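Local structure of peptidase S9 prolyl oligopeptidase catalytic domain-containing protein (Pyrococcus horikoshii, 4HXF) at residues T472-T477 with L528-N533; P322-L327 with D337-I342; A139-M144 with S501-W506; A378-F383 with P453-E458; V187-V192 with Y199-L204. The protein is a serine protease, an acylaminoacyl peptidase, whose hexamer forms its own compartment and selects substrates through multimerization. One frame throughout, in Å; residues are numbered along the deposited sequence.

Overall arrangement
Interactions 1 and 4 belong to the alpha/beta hydrolase domain, interactions 2 and 5 to blades of the beta-propeller, and interaction 3 joins the two domains. Interactions 1 to 4 are buried; interaction 5, at the loop end of a hairpin, is partly so. Interactions 1 and 4 come within about 6 Å at their nearest atoms, interactions 3 and 5 within about 8 Å, and no two touch. Interaction 1 relies on aromatic packing and one amide bond, and interaction 4 on backbone bonds beside small apolar groups. Carboxylates dominate the other three: E324 grips a turn in 2, D502 reaches between domains in 3, and D201 pairs with a histidine in 5.

Interaction 1: T472-T477 with L528-N533; sequences TNWALT and LFYAKN
The six-membered ring of W474 turns its edge toward the face of Y530 in an offset edge-to-face pair, planes at 83° and centroids 5.3 Å apart. W474 CZ3 comes to 3.6 Å from Y530 CE1, while their polar ends bond to G434 O and K524 O. Nearly one turn along helix 467-478, T477 lies across Y530, its CB 3.6 Å from Y530 CB and its CG2 3.5 Å from Y530 O. A chi1 of 69° puts T477 OG1 between the backbone N and the carbonyl carbon, where it donates to W474 O at 2.8 Å. An alanine here, lacking OG1 and CG2, would probably leave W474 O without its hydroxyl donor and open a gap beside Y530 O. N533 ND2 donates in plane to T477 O, a carbonyl in the last turn of the helix, at 2.9 Å. This amide N-H joins the helix to the loop before strand 538-543 of the hydrolase domain and would probably help offset the helix end's partial negative charge.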
# COMPACT_ATOMS: atom_id res chain seq x y z
N THR A 472 24.94 -1.98 43.58
CA THR A 472 24.95 -0.54 43.49
C THR A 472 23.89 0.04 44.43
O THR A 472 24.14 0.96 45.19
CB THR A 472 24.67 -0.06 42.03
OG1 THR A 472 25.77 -0.48 41.19
CG2 THR A 472 24.57 1.46 41.91
N ASN A 473 22.67 -0.50 44.32
CA ASN A 473 21.58 -0.10 45.27
C ASN A 473 22.02 -0.22 46.72
O ASN A 473 21.89 0.65 47.61
CB ASN A 473 20.31 -0.95 45.08
CG ASN A 473 19.66 -0.82 43.73
OD1 ASN A 473 19.89 0.14 42.97
ND2 ASN A 473 18.76 -1.81 43.42
N TRP A 474 22.59 -1.40 47.01
CA TRP A 474 23.01 -1.75 48.36
C TRP A 474 24.08 -0.86 48.85
O TRP A 474 24.02 -0.27 49.94
CB TRP A 474 23.47 -3.19 48.33
CG TRP A 474 23.78 -3.76 49.71
CD1 TRP A 474 25.01 -4.17 50.11
CD2 TRP A 474 22.84 -4.16 50.79
NE1 TRP A 474 24.97 -4.67 51.37
CE2 TRP A 474 23.66 -4.70 51.85
CE3 TRP A 474 21.48 -4.03 51.00
CZ2 TRP A 474 23.13 -5.23 52.97
CZ3 TRP A 474 20.94 -4.49 52.18
CH2 TRP A 474 21.71 -5.08 53.16
N ALA A 475 25.08 -0.62 48.02
CA ALA A 475 26.22 0.22 48.36
C ALA A 475 25.78 1.64 48.74
O ALA A 475 26.27 2.25 49.73
CB ALA A 475 27.16 0.31 47.16
N LEU A 476 24.78 2.15 48.01
CA LEU A 476 24.35 3.53 48.30
C LEU A 476 23.54 3.58 49.58
O LEU A 476 23.44 4.62 50.24
CB LEU A 476 23.52 4.11 47.16
CG LEU A 476 24.31 4.86 46.10
CD1 LEU A 476 25.62 4.31 45.63
CD2 LEU A 476 23.35 5.43 45.00
N THR A 477 22.99 2.45 49.98
CA THR A 477 22.28 2.37 51.25
C THR A 477 23.15 2.01 52.44
O THR A 477 22.80 2.25 53.60
CB THR A 477 21.11 1.35 51.29
OG1 THR A 477 21.61 0.02 51.24
CG2 THR A 477 20.01 1.60 50.24
N LEU A 528 15.68 -1.89 49.35
CA LEU A 528 14.45 -1.13 49.50
C LEU A 528 14.23 -0.66 50.92
O LEU A 528 13.83 0.49 51.16
CB LEU A 528 13.22 -1.94 49.01
CG LEU A 528 11.93 -1.14 48.91
CD1 LEU A 528 12.05 -0.20 47.74
CD2 LEU A 528 10.73 -2.13 48.65
N PHE A 529 14.53 -1.51 51.88
CA PHE A 529 14.21 -1.23 53.27
C PHE A 529 15.17 -0.20 53.91
O PHE A 529 14.91 0.30 55.04
CB PHE A 529 14.20 -2.50 54.07
CG PHE A 529 13.11 -3.36 53.70
CD1 PHE A 529 13.19 -4.21 52.65
CD2 PHE A 529 11.85 -3.14 54.27
CE1 PHE A 529 12.12 -4.93 52.22
CE2 PHE A 529 10.70 -3.84 53.83
CZ PHE A 529 10.87 -4.79 52.81
N TYR A 530 16.27 0.10 53.23
CA TYR A 530 17.27 1.05 53.70
C TYR A 530 17.37 2.27 52.87
O TYR A 530 18.35 3.03 52.92
CB TYR A 530 18.66 0.32 53.66
CG TYR A 530 18.70 -0.97 54.51
CD1 TYR A 530 18.42 -2.21 53.93
CD2 TYR A 530 19.26 -0.99 55.76
CE1 TYR A 530 18.53 -3.37 54.65
CE2 TYR A 530 19.43 -2.21 56.47
CZ TYR A 530 19.07 -3.39 55.87
OH TYR A 530 19.09 -4.53 56.66
N ALA A 531 16.33 2.48 52.04
CA ALA A 531 16.27 3.69 51.16
C ALA A 531 16.53 5.00 51.88
O ALA A 531 17.11 5.89 51.26
CB ALA A 531 14.88 3.68 50.52
N LYS A 532 16.10 5.15 53.12
CA LYS A 532 16.32 6.41 53.85
C LYS A 532 17.81 6.80 53.96
O LYS A 532 18.14 7.94 54.12
CB LYS A 532 15.59 6.42 55.20
CG LYS A 532 16.22 5.48 56.18
CD LYS A 532 15.58 5.47 57.59
CE LYS A 532 15.88 4.10 58.29
N ASN A 533 18.67 5.82 53.85
CA ASN A 533 20.09 6.04 54.01
C ASN A 533 20.78 6.68 52.82
O ASN A 533 21.99 7.09 52.93
CB ASN A 533 20.82 4.71 54.27
CG ASN A 533 20.47 4.05 55.59
OD1 ASN A 533 19.84 4.63 56.48
ND2 ASN A 533 20.92 2.80 55.75

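Interaction 2: P322-L327 with D337-I342; sequences PAELYL and DYNGLI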
# COMPACT_ATOMS: atom_id res chain seq x y z
N PRO A 322 37.33 -7.01 20.74
CA PRO A 322 36.30 -8.01 20.45
C PRO A 322 36.89 -9.21 19.82
O PRO A 322 37.99 -9.20 19.24
CB PRO A 322 35.35 -7.29 19.47
CG PRO A 322 35.56 -5.78 19.74
CD PRO A 322 37.05 -5.69 20.08
N ALA A 323 36.10 -10.28 19.82
CA ALA A 323 36.53 -11.59 19.33
C ALA A 323 37.05 -11.52 17.91
O ALA A 323 36.50 -10.87 17.03
CB ALA A 323 35.36 -12.64 19.36
N GLU A 324 38.10 -12.29 17.70
CA GLU A 324 38.58 -12.64 16.38
C GLU A 324 38.73 -14.15 16.34
O GLU A 324 38.84 -14.81 17.36
CB GLU A 324 39.94 -11.95 16.02
CG GLU A 324 39.95 -10.44 15.98
CD GLU A 324 39.26 -9.79 14.78
OE1 GLU A 324 39.07 -8.55 14.84
OE2 GLU A 324 38.94 -10.49 13.76
N LEU A 325 38.91 -14.71 15.15
CA LEU A 325 39.01 -16.16 14.96
C LEU A 325 40.45 -16.56 14.87
O LEU A 325 41.32 -15.84 14.29
CB LEU A 325 38.28 -16.64 13.69
CG LEU A 325 38.00 -18.14 13.48
CD1 LEU A 325 36.97 -18.67 14.49
CD2 LEU A 325 37.56 -18.28 11.98
N TYR A 326 40.68 -17.69 15.49
CA TYR A 326 41.97 -18.36 15.52
C TYR A 326 41.91 -19.86 15.21
O TYR A 326 40.87 -20.53 15.25
CB TYR A 326 42.52 -18.26 16.97
CG TYR A 326 42.83 -16.87 17.43
CD1 TYR A 326 41.79 -15.98 17.74
CD2 TYR A 326 44.12 -16.39 17.46
CE1 TYR A 326 42.07 -14.68 18.09
CE2 TYR A 326 44.42 -15.07 17.81
CZ TYR A 326 43.39 -14.23 18.15
OH TYR A 326 43.67 -12.93 18.46
N LEU A 327 43.02 -20.36 14.75
CA LEU A 327 43.17 -21.80 14.42
C LEU A 327 44.33 -22.34 15.32
O LEU A 327 45.30 -21.65 15.60
CB LEU A 327 43.47 -21.96 12.92
CG LEU A 327 44.07 -23.25 12.31
CD1 LEU A 327 43.09 -24.40 12.18
CD2 LEU A 327 44.57 -22.95 10.91
N ASP A 337 41.23 -10.54 11.26
CA ASP A 337 41.61 -9.32 11.85
C ASP A 337 40.57 -8.22 11.48
O ASP A 337 40.90 -7.15 10.95
CB ASP A 337 42.98 -8.86 11.39
CG ASP A 337 43.52 -7.74 12.25
OD1 ASP A 337 43.12 -7.59 13.41
OD2 ASP A 337 44.38 -6.99 11.73
N TYR A 338 39.30 -8.54 11.69
CA TYR A 338 38.20 -7.65 11.27
C TYR A 338 38.28 -6.26 11.83
O TYR A 338 38.06 -5.31 11.09
CB TYR A 338 36.82 -8.20 11.63
CG TYR A 338 36.31 -9.24 10.66
CD1 TYR A 338 36.63 -10.57 10.81
CD2 TYR A 338 35.63 -8.88 9.53
CE1 TYR A 338 36.20 -11.55 9.93
CE2 TYR A 338 35.27 -9.84 8.59
CZ TYR A 338 35.51 -11.16 8.82
OH TYR A 338 35.13 -12.08 7.90
N ASN A 339 38.69 -6.12 13.11
CA ASN A 339 38.72 -4.81 13.76
C ASN A 339 40.09 -4.15 13.84
O ASN A 339 40.28 -3.17 14.52
CB ASN A 339 38.04 -4.85 15.13
CG ASN A 339 36.56 -5.26 15.05
OD1 ASN A 339 35.85 -4.64 14.31
ND2 ASN A 339 36.16 -6.31 15.78
N GLY A 340 41.04 -4.79 13.13
CA GLY A 340 42.43 -4.33 13.15
C GLY A 340 42.62 -2.91 12.68
O GLY A 340 43.45 -2.17 13.25
N LEU A 341 41.89 -2.50 11.65
CA LEU A 341 42.05 -1.15 11.15
C LEU A 341 41.42 -0.14 12.04
O LEU A 341 41.98 0.96 12.24
CB LEU A 341 41.59 -1.02 9.69
CG LEU A 341 42.23 -1.97 8.64
CD1 LEU A 341 41.71 -1.72 7.25
CD2 LEU A 341 43.76 -1.81 8.68
N ILE A 342 40.24 -0.42 12.58
CA ILE A 342 39.63 0.41 13.60
C ILE A 342 40.55 0.61 14.78
O ILE A 342 40.76 1.78 15.30
CB ILE A 342 38.26 -0.11 14.04
CG1 ILE A 342 37.28 0.10 12.89
CG2 ILE A 342 37.80 0.65 15.31
CD1 ILE A 342 36.84 1.59 12.75
O HOH W 1 38.46 -7.44 17.30
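E324 OE1 is gripped from several directions: N339 N donates to its syn lone pair at 3.0 Å and 165°, a water donates to it at 2.8 Å, and R321 adds a salt bridge. The other carboxylate oxygen, E324 OE2, takes Y338 N at 2.9 Å, again on the syn side but 30° out of the carboxylate plane. Two successive backbone N-H groups are thus held by one carboxylate, and E324 OE2 lies at the edge of the Y338 ring, in its plane, 3.7 Å from Y338 CD1. The side chain folds to get there, chi2 of -74° bending CD back from an extended course. E324 stands on the third strand of the last propeller blade, and the residues it holds form a type I beta turn, D337 to G340, which leads into helix 340-343 as the chain leaves that blade. The water also binds P322 O and accepts from N339 ND2, while P322 CB packs 3.9 Å from N339 ND2. D337 OD1 sits 4.4 Å from E324 OE1, a repulsion that R321, paired with both, probably relieves. R116 of a neighbouring subunit donates to D337 O, T336 OG1 hydrogen-bonds to E324 OE2, and Y338 OH bonds to Y29 OH in the first blade.

Interaction 3: A139-M144 with S501-W506; sequences AWFDNM and SDIGLW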
# COMPACT_ATOMS: atom_id res chain seq x y z
N ALA A 139 5.34 -18.13 34.49
CA ALA A 139 4.51 -17.60 33.42
C ALA A 139 5.23 -16.90 32.30
O ALA A 139 4.70 -16.61 31.24
CB ALA A 139 3.50 -16.62 34.05
N TRP A 140 6.51 -16.63 32.54
CA TRP A 140 7.37 -15.91 31.57
C TRP A 140 8.82 -16.24 31.75
O TRP A 140 9.23 -16.86 32.75
CB TRP A 140 7.06 -14.40 31.70
CG TRP A 140 7.38 -13.73 33.05
CD1 TRP A 140 8.01 -14.25 34.12
CD2 TRP A 140 6.97 -12.39 33.37
NE1 TRP A 140 8.03 -13.30 35.18
CE2 TRP A 140 7.42 -12.11 34.74
CE3 TRP A 140 6.29 -11.38 32.66
CZ2 TRP A 140 7.19 -10.86 35.34
CZ3 TRP A 140 6.05 -10.18 33.28
CH2 TRP A 140 6.52 -9.92 34.57
N PHE A 141 9.62 -15.95 30.75
CA PHE A 141 11.04 -16.18 30.83
C PHE A 141 11.77 -15.10 30.07
O PHE A 141 11.41 -14.76 28.98
CB PHE A 141 11.45 -17.58 30.36
CG PHE A 141 12.73 -18.08 30.99
CD1 PHE A 141 12.69 -18.79 32.13
CD2 PHE A 141 14.01 -17.84 30.43
CE1 PHE A 141 13.79 -19.20 32.81
CE2 PHE A 141 15.14 -18.28 31.07
CZ PHE A 141 15.05 -18.99 32.21
N ASP A 142 12.84 -14.62 30.67
CA ASP A 142 13.64 -13.57 30.03
C ASP A 142 14.08 -13.96 28.64
O ASP A 142 14.61 -15.05 28.45
CB ASP A 142 14.88 -13.25 30.91
CG ASP A 142 15.61 -12.00 30.42
OD1 ASP A 142 14.99 -10.95 30.54
OD2 ASP A 142 16.67 -12.21 29.77
N ASN A 143 13.91 -13.04 27.71
CA ASN A 143 14.36 -13.23 26.31
C ASN A 143 13.53 -14.28 25.56
O ASN A 143 13.87 -14.65 24.43
CB ASN A 143 15.82 -13.59 26.18
CG ASN A 143 16.42 -13.06 24.83
OD1 ASN A 143 15.98 -12.04 24.30
ND2 ASN A 143 17.35 -13.79 24.31
N MET A 144 12.42 -14.69 26.14
CA MET A 144 11.48 -15.64 25.54
C MET A 144 10.08 -15.12 25.53
O MET A 144 9.34 -15.52 24.64
CB MET A 144 11.49 -16.96 26.28
CG MET A 144 12.79 -17.65 26.20
SD MET A 144 12.91 -19.19 27.03
CE MET A 144 14.61 -19.55 26.49
N SER A 501 9.84 -12.99 39.40
CA SER A 501 10.78 -13.23 38.32
C SER A 501 10.68 -14.60 37.72
O SER A 501 10.09 -15.50 38.25
CB SER A 501 12.19 -12.99 38.74
OG SER A 501 12.65 -14.02 39.59
N ASP A 502 11.26 -14.72 36.55
CA ASP A 502 11.22 -15.99 35.86
C ASP A 502 11.81 -17.17 36.63
O ASP A 502 11.27 -18.29 36.55
CB ASP A 502 11.80 -15.85 34.47
CG ASP A 502 13.26 -15.41 34.42
OD1 ASP A 502 13.89 -15.13 35.40
OD2 ASP A 502 13.72 -15.34 33.28
N ILE A 503 12.97 -16.93 37.26
CA ILE A 503 13.68 -18.00 37.95
C ILE A 503 13.55 -17.95 39.46
O ILE A 503 14.11 -18.78 40.18
CB ILE A 503 15.16 -17.97 37.54
CG1 ILE A 503 15.90 -16.78 38.06
CG2 ILE A 503 15.31 -18.24 36.01
CD1 ILE A 503 17.45 -16.78 37.87
N GLY A 504 12.79 -17.00 39.98
CA GLY A 504 12.81 -16.80 41.38
C GLY A 504 12.35 -17.89 42.26
O GLY A 504 12.86 -18.02 43.35
N LEU A 505 11.39 -18.70 41.80
CA LEU A 505 10.77 -19.69 42.70
C LEU A 505 11.85 -20.67 43.22
O LEU A 505 11.72 -21.13 44.37
CB LEU A 505 9.62 -20.44 42.05
CG LEU A 505 8.30 -19.74 41.84
CD1 LEU A 505 7.33 -20.71 41.13
CD2 LEU A 505 7.82 -19.16 43.19
N TRP A 506 12.85 -20.96 42.37
CA TRP A 506 13.92 -21.86 42.81
C TRP A 506 15.19 -21.13 43.06
O TRP A 506 15.84 -21.44 44.06
CB TRP A 506 14.04 -22.98 41.76
CG TRP A 506 14.17 -22.49 40.37
CD1 TRP A 506 13.17 -22.25 39.46
CD2 TRP A 506 15.39 -22.22 39.71
NE1 TRP A 506 13.72 -21.80 38.28
CE2 TRP A 506 15.01 -21.79 38.35
CE3 TRP A 506 16.76 -22.29 40.07
CZ2 TRP A 506 15.92 -21.43 37.46
CZ3 TRP A 506 17.67 -21.91 39.13
CH2 TRP A 506 17.26 -21.47 37.86
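D502 OD2 sits 3.6 Å above the plane of the F141 ring, over its centre, with ring and carboxylate planes 40° apart. The same oxygen accepts a nearly straight bond from D142 N at 2.8 Å, met on the anti side and 24° out of the carboxylate plane. This is the tight part of the contact. D502 chi1 of 61° sets CG between its backbone N and carbonyl carbon, and D502 CB is pressed to 3.3 Å from W140 O, a buried carbonyl with no partner in the model. Alongside, I503 CG2 packs 3.7 Å from F141 CE1. Looser is the approach of W140, whose NE1 stays 3.9 Å from S501 C at the indole edge and donates instead to F500 O; beyond D142 the chain turns out to the exposed N143. The contact joins the small hairpin 140-146, inserted in a propeller blade, to the turn before helix 504-511 of the hydrolase domain. R548 forms a salt bridge with D502 OD1, while D142 OD1 accepts from H578 N and Y547 N; R548 and H578 both line the inhibitor pocket. The pi face would probably repel the carboxylate oxygen, so the amide of D142 and the charge of R548 are likely what hold it there; through R548 the domain interface also adjoins the pocket wall.

Interaction 4: A378-F383 with P453-E458; sequences APVIVF and PQADRE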
# COMPACT_ATOMS: atom_id res chain seq x y z
N ALA A 378 41.88 11.97 39.36
CA ALA A 378 40.84 11.61 38.44
C ALA A 378 39.74 10.90 39.21
O ALA A 378 40.03 10.14 40.14
CB ALA A 378 41.32 10.69 37.27
N PRO A 379 38.48 11.09 38.76
CA PRO A 379 37.37 10.36 39.36
C PRO A 379 37.45 8.85 39.06
O PRO A 379 38.18 8.42 38.13
CB PRO A 379 36.12 11.02 38.77
CG PRO A 379 36.61 11.46 37.39
CD PRO A 379 38.06 11.83 37.56
N VAL A 380 36.64 8.08 39.78
CA VAL A 380 36.71 6.61 39.78
C VAL A 380 35.31 6.07 39.57
O VAL A 380 34.45 6.42 40.30
CB VAL A 380 37.31 6.09 41.12
CG1 VAL A 380 37.45 4.56 41.11
CG2 VAL A 380 38.69 6.80 41.42
N ILE A 381 35.15 5.10 38.66
CA ILE A 381 33.94 4.31 38.57
C ILE A 381 34.22 2.85 38.97
O ILE A 381 35.10 2.18 38.32
CB ILE A 381 33.35 4.26 37.17
CG1 ILE A 381 33.04 5.72 36.72
CG2 ILE A 381 32.01 3.50 37.17
CD1 ILE A 381 32.64 5.90 35.23
N VAL A 382 33.49 2.40 39.99
CA VAL A 382 33.53 1.01 40.42
C VAL A 382 32.46 0.25 39.64
O VAL A 382 31.27 0.62 39.71
CB VAL A 382 33.30 0.87 41.90
CG1 VAL A 382 33.36 -0.64 42.34
CG2 VAL A 382 34.40 1.66 42.67
N PHE A 383 32.87 -0.82 38.91
CA PHE A 383 31.92 -1.66 38.26
C PHE A 383 31.74 -2.99 39.04
O PHE A 383 32.73 -3.54 39.50
CB PHE A 383 32.37 -2.06 36.85
CG PHE A 383 32.18 -0.97 35.81
CD1 PHE A 383 31.19 -1.13 34.82
CD2 PHE A 383 32.99 0.15 35.78
CE1 PHE A 383 31.07 -0.16 33.85
CE2 PHE A 383 32.88 1.14 34.79
CZ PHE A 383 31.89 0.96 33.85
N PRO A 453 47.45 6.83 44.11
CA PRO A 453 47.12 8.09 44.80
C PRO A 453 46.55 9.16 43.91
O PRO A 453 45.95 10.08 44.44
CB PRO A 453 48.46 8.60 45.36
CG PRO A 453 49.46 7.61 45.00
CD PRO A 453 48.83 6.39 44.35
N GLN A 454 46.68 9.03 42.60
CA GLN A 454 45.99 9.99 41.72
C GLN A 454 44.46 9.75 41.56
O GLN A 454 43.78 10.53 40.92
CB GLN A 454 46.66 9.94 40.37
CG GLN A 454 48.06 10.50 40.37
CD GLN A 454 48.76 10.14 39.08
OE1 GLN A 454 49.24 9.00 38.95
NE2 GLN A 454 48.75 11.05 38.11
N ALA A 455 43.95 8.67 42.13
CA ALA A 455 42.54 8.33 42.17
C ALA A 455 41.93 9.23 43.24
O ALA A 455 42.45 9.32 44.34
CB ALA A 455 42.35 6.82 42.47
N ASP A 456 40.91 10.02 42.85
CA ASP A 456 40.24 10.97 43.74
C ASP A 456 39.22 10.29 44.62
O ASP A 456 38.11 9.95 44.15
CB ASP A 456 39.54 12.04 42.91
CG ASP A 456 39.06 13.21 43.73
OD1 ASP A 456 39.07 13.14 44.96
OD2 ASP A 456 38.79 14.27 43.13
N ARG A 457 39.60 10.07 45.89
CA ARG A 457 38.74 9.43 46.85
C ARG A 457 37.45 10.15 47.07
O ARG A 457 36.51 9.55 47.56
CB ARG A 457 39.47 9.33 48.23
CG ARG A 457 40.70 8.47 48.32
CD ARG A 457 41.47 8.73 49.64
NE ARG A 457 42.41 7.65 49.98
CZ ARG A 457 43.53 7.38 49.30
NH1 ARG A 457 44.31 6.36 49.67
NH2 ARG A 457 43.85 8.11 48.24
N GLU A 458 37.38 11.45 46.75
CA GLU A 458 36.20 12.22 46.89
C GLU A 458 35.26 12.13 45.68
O GLU A 458 34.17 12.69 45.70
CB GLU A 458 36.54 13.70 47.21
CG GLU A 458 37.16 13.81 48.61
CD GLU A 458 36.30 13.17 49.75
OE1 GLU A 458 34.99 13.37 49.83
OE2 GLU A 458 36.93 12.38 50.55
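A single parallel bridge, A378 with A455, is all the strand pairing here, strand 455-456 being two residues long before the chain turns away. Both backbone polar groups of A378 take part: A378 N donates to Q454 O at 2.8 Å, nearly along the C=O axis, and A378 O accepts from D456 N at 2.9 Å, the donor tilted 34° from the carbonyl plane. D456 CB also lies close, 3.4 Å from A378 O. On the apolar side V380 CG2 touches A455 CB at 3.8 Å, and F448 of helix 436-451 packs on both residues. In the alpha/beta hydrolase fold, this is where the chain leaving that helix re-enters the central sheet. It pairs briefly with the start of strand 378-384, turns a corner at R457 and E458, and runs on as strand 460-465, the next parallel neighbour; V380 already shares backbone bonds with R459 and G461. The corner is an Asx turn. D456 CG stands anti to the backbone N, chi1 -168°, and OD1 accepts from E458 N at 3.0 Å, the donor lying above the carboxylate plane. D456 OD2 forms a salt bridge with R459, and Q454 OE1 accepts from K369 NZ.

Interaction 5: V187-V192 with Y199-L204; sequences VPHRDV and YWDIYL
H189 ND1 donates to D201 OD1 at 2.8 Å and 162°, the oxygen near the imidazole plane and the carboxylate turned 84° to it. H189 NE2 donates in turn to D191 OD1 at 3.0 Å, so the ring is probably a charged imidazolium. A phenylalanine here would probably leave D201 OD1 near E215 OE2 without its charged partner, K216 N still donating to it, and take from D191 OD1 its imidazole donor, R195 and K216 still holding D191 OD2. A water over one face of the imidazole joins R190 N to D201 OD2. The frame is the antiparallel hairpin formed by the two middle strands of a four-stranded propeller blade. V187 and D201 exchange backbone bonds as a hydrogen-bonded pair, and H189 N donates to Y199 O at 2.9 Å; between them P188 and W200 form a non-hydrogen-bonded pair whose side chains diverge. The indole leans on the backbone, W200 CD1 3.8 Å from P188 N, and H189 CB packs 3.8 Å from Y199 CB. Farther along, V187 CG2 rests 4.0 Å from Y203 CE2.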
# COMPACT_ATOMS: atom_id res chain seq x y z
N VAL A 187 14.59 -33.39 29.53
CA VAL A 187 13.30 -32.77 29.88
C VAL A 187 13.44 -32.37 31.37
O VAL A 187 13.83 -33.16 32.20
CB VAL A 187 12.15 -33.78 29.74
CG1 VAL A 187 10.85 -33.21 30.23
CG2 VAL A 187 12.08 -34.33 28.27
N PRO A 188 13.04 -31.15 31.71
CA PRO A 188 13.08 -30.82 33.14
C PRO A 188 12.26 -31.80 33.96
O PRO A 188 11.11 -32.15 33.60
CB PRO A 188 12.51 -29.40 33.15
CG PRO A 188 12.72 -28.81 31.82
CD PRO A 188 12.52 -30.03 30.90
N HIS A 189 12.79 -32.23 35.10
CA HIS A 189 12.08 -33.14 35.94
C HIS A 189 10.98 -32.41 36.69
O HIS A 189 11.26 -31.36 37.18
CB HIS A 189 13.07 -33.80 36.94
CG HIS A 189 12.40 -34.76 37.86
ND1 HIS A 189 12.20 -36.07 37.57
CD2 HIS A 189 11.84 -34.55 39.13
CE1 HIS A 189 11.52 -36.63 38.60
NE2 HIS A 189 11.29 -35.69 39.52
N ARG A 190 9.84 -33.05 36.83
CA ARG A 190 8.72 -32.38 37.52
C ARG A 190 8.49 -32.94 38.93
O ARG A 190 8.19 -34.13 39.07
CB ARG A 190 7.43 -32.44 36.73
CG ARG A 190 6.34 -31.54 37.36
CD ARG A 190 5.00 -31.63 36.55
NE ARG A 190 5.10 -31.09 35.18
CZ ARG A 190 4.95 -29.78 34.90
NH1 ARG A 190 4.70 -28.96 35.85
NH2 ARG A 190 5.15 -29.35 33.68
N ASP A 191 8.60 -32.09 39.94
CA ASP A 191 8.12 -32.42 41.32
C ASP A 191 6.88 -31.56 41.60
O ASP A 191 5.92 -31.73 40.87
CB ASP A 191 9.20 -32.19 42.34
CG ASP A 191 10.42 -33.23 42.14
OD1 ASP A 191 10.16 -34.36 41.93
OD2 ASP A 191 11.48 -32.80 42.30
N VAL A 192 6.88 -30.65 42.57
CA VAL A 192 5.63 -29.77 42.77
C VAL A 192 5.58 -28.78 41.56
O VAL A 192 4.53 -28.58 41.00
CB VAL A 192 5.71 -29.05 44.07
CG1 VAL A 192 4.58 -28.02 44.22
CG2 VAL A 192 5.59 -30.09 45.22
N TYR A 199 17.14 -30.49 37.99
CA TYR A 199 16.99 -31.87 37.63
C TYR A 199 16.32 -32.09 36.30
O TYR A 199 15.40 -31.41 35.98
CB TYR A 199 16.18 -32.59 38.68
CG TYR A 199 16.82 -32.58 40.08
CD1 TYR A 199 16.16 -32.03 41.13
CD2 TYR A 199 18.05 -33.21 40.34
CE1 TYR A 199 16.73 -31.96 42.42
CE2 TYR A 199 18.58 -33.21 41.67
CZ TYR A 199 17.88 -32.60 42.70
OH TYR A 199 18.36 -32.50 44.05
N TRP A 200 16.77 -33.09 35.59
CA TRP A 200 16.23 -33.52 34.30
C TRP A 200 15.98 -35.00 34.28
O TRP A 200 16.55 -35.77 35.05
CB TRP A 200 17.31 -33.30 33.19
CG TRP A 200 17.54 -31.84 32.86
CD1 TRP A 200 16.88 -31.08 31.84
CD2 TRP A 200 18.49 -30.94 33.49
NE1 TRP A 200 17.37 -29.81 31.82
CE2 TRP A 200 18.35 -29.65 32.82
CE3 TRP A 200 19.34 -31.04 34.58
CZ2 TRP A 200 19.09 -28.56 33.18
CZ3 TRP A 200 20.12 -29.95 34.89
CH2 TRP A 200 19.93 -28.70 34.27
N ASP A 201 15.08 -35.40 33.39
CA ASP A 201 14.91 -36.77 32.95
C ASP A 201 15.44 -36.84 31.52
O ASP A 201 15.24 -35.88 30.76
CB ASP A 201 13.46 -37.19 32.98
CG ASP A 201 12.83 -37.04 34.38
OD1 ASP A 201 13.54 -37.15 35.39
OD2 ASP A 201 11.62 -36.85 34.39
N ILE A 202 16.19 -37.86 31.20
CA ILE A 202 16.81 -37.97 29.89
C ILE A 202 16.34 -39.25 29.22
O ILE A 202 16.36 -40.36 29.79
CB ILE A 202 18.36 -37.94 30.01
CG1 ILE A 202 18.84 -36.73 30.81
CG2 ILE A 202 19.08 -38.08 28.64
CD1 ILE A 202 20.37 -36.64 31.04
N TYR A 203 15.89 -39.07 27.98
CA TYR A 203 15.34 -40.18 27.18
C TYR A 203 16.09 -40.41 25.89
O TYR A 203 16.70 -39.50 25.36
CB TYR A 203 13.89 -39.91 26.80
CG TYR A 203 13.00 -39.65 27.94
CD1 TYR A 203 12.24 -40.68 28.50
CD2 TYR A 203 12.88 -38.35 28.47
CE1 TYR A 203 11.42 -40.43 29.59
CE2 TYR A 203 12.03 -38.12 29.55
CZ TYR A 203 11.32 -39.17 30.08
OH TYR A 203 10.47 -38.97 31.18
N LEU A 204 16.04 -41.63 25.40
CA LEU A 204 16.58 -41.97 24.06
C LEU A 204 15.36 -42.27 23.23
O LEU A 204 14.53 -43.17 23.59
CB LEU A 204 17.50 -43.16 24.16
CG LEU A 204 18.36 -43.40 22.96
CD1 LEU A 204 19.28 -42.21 22.65
CD2 LEU A 204 19.11 -44.72 23.20
O HOH W 2 9.42 -35.51 35.60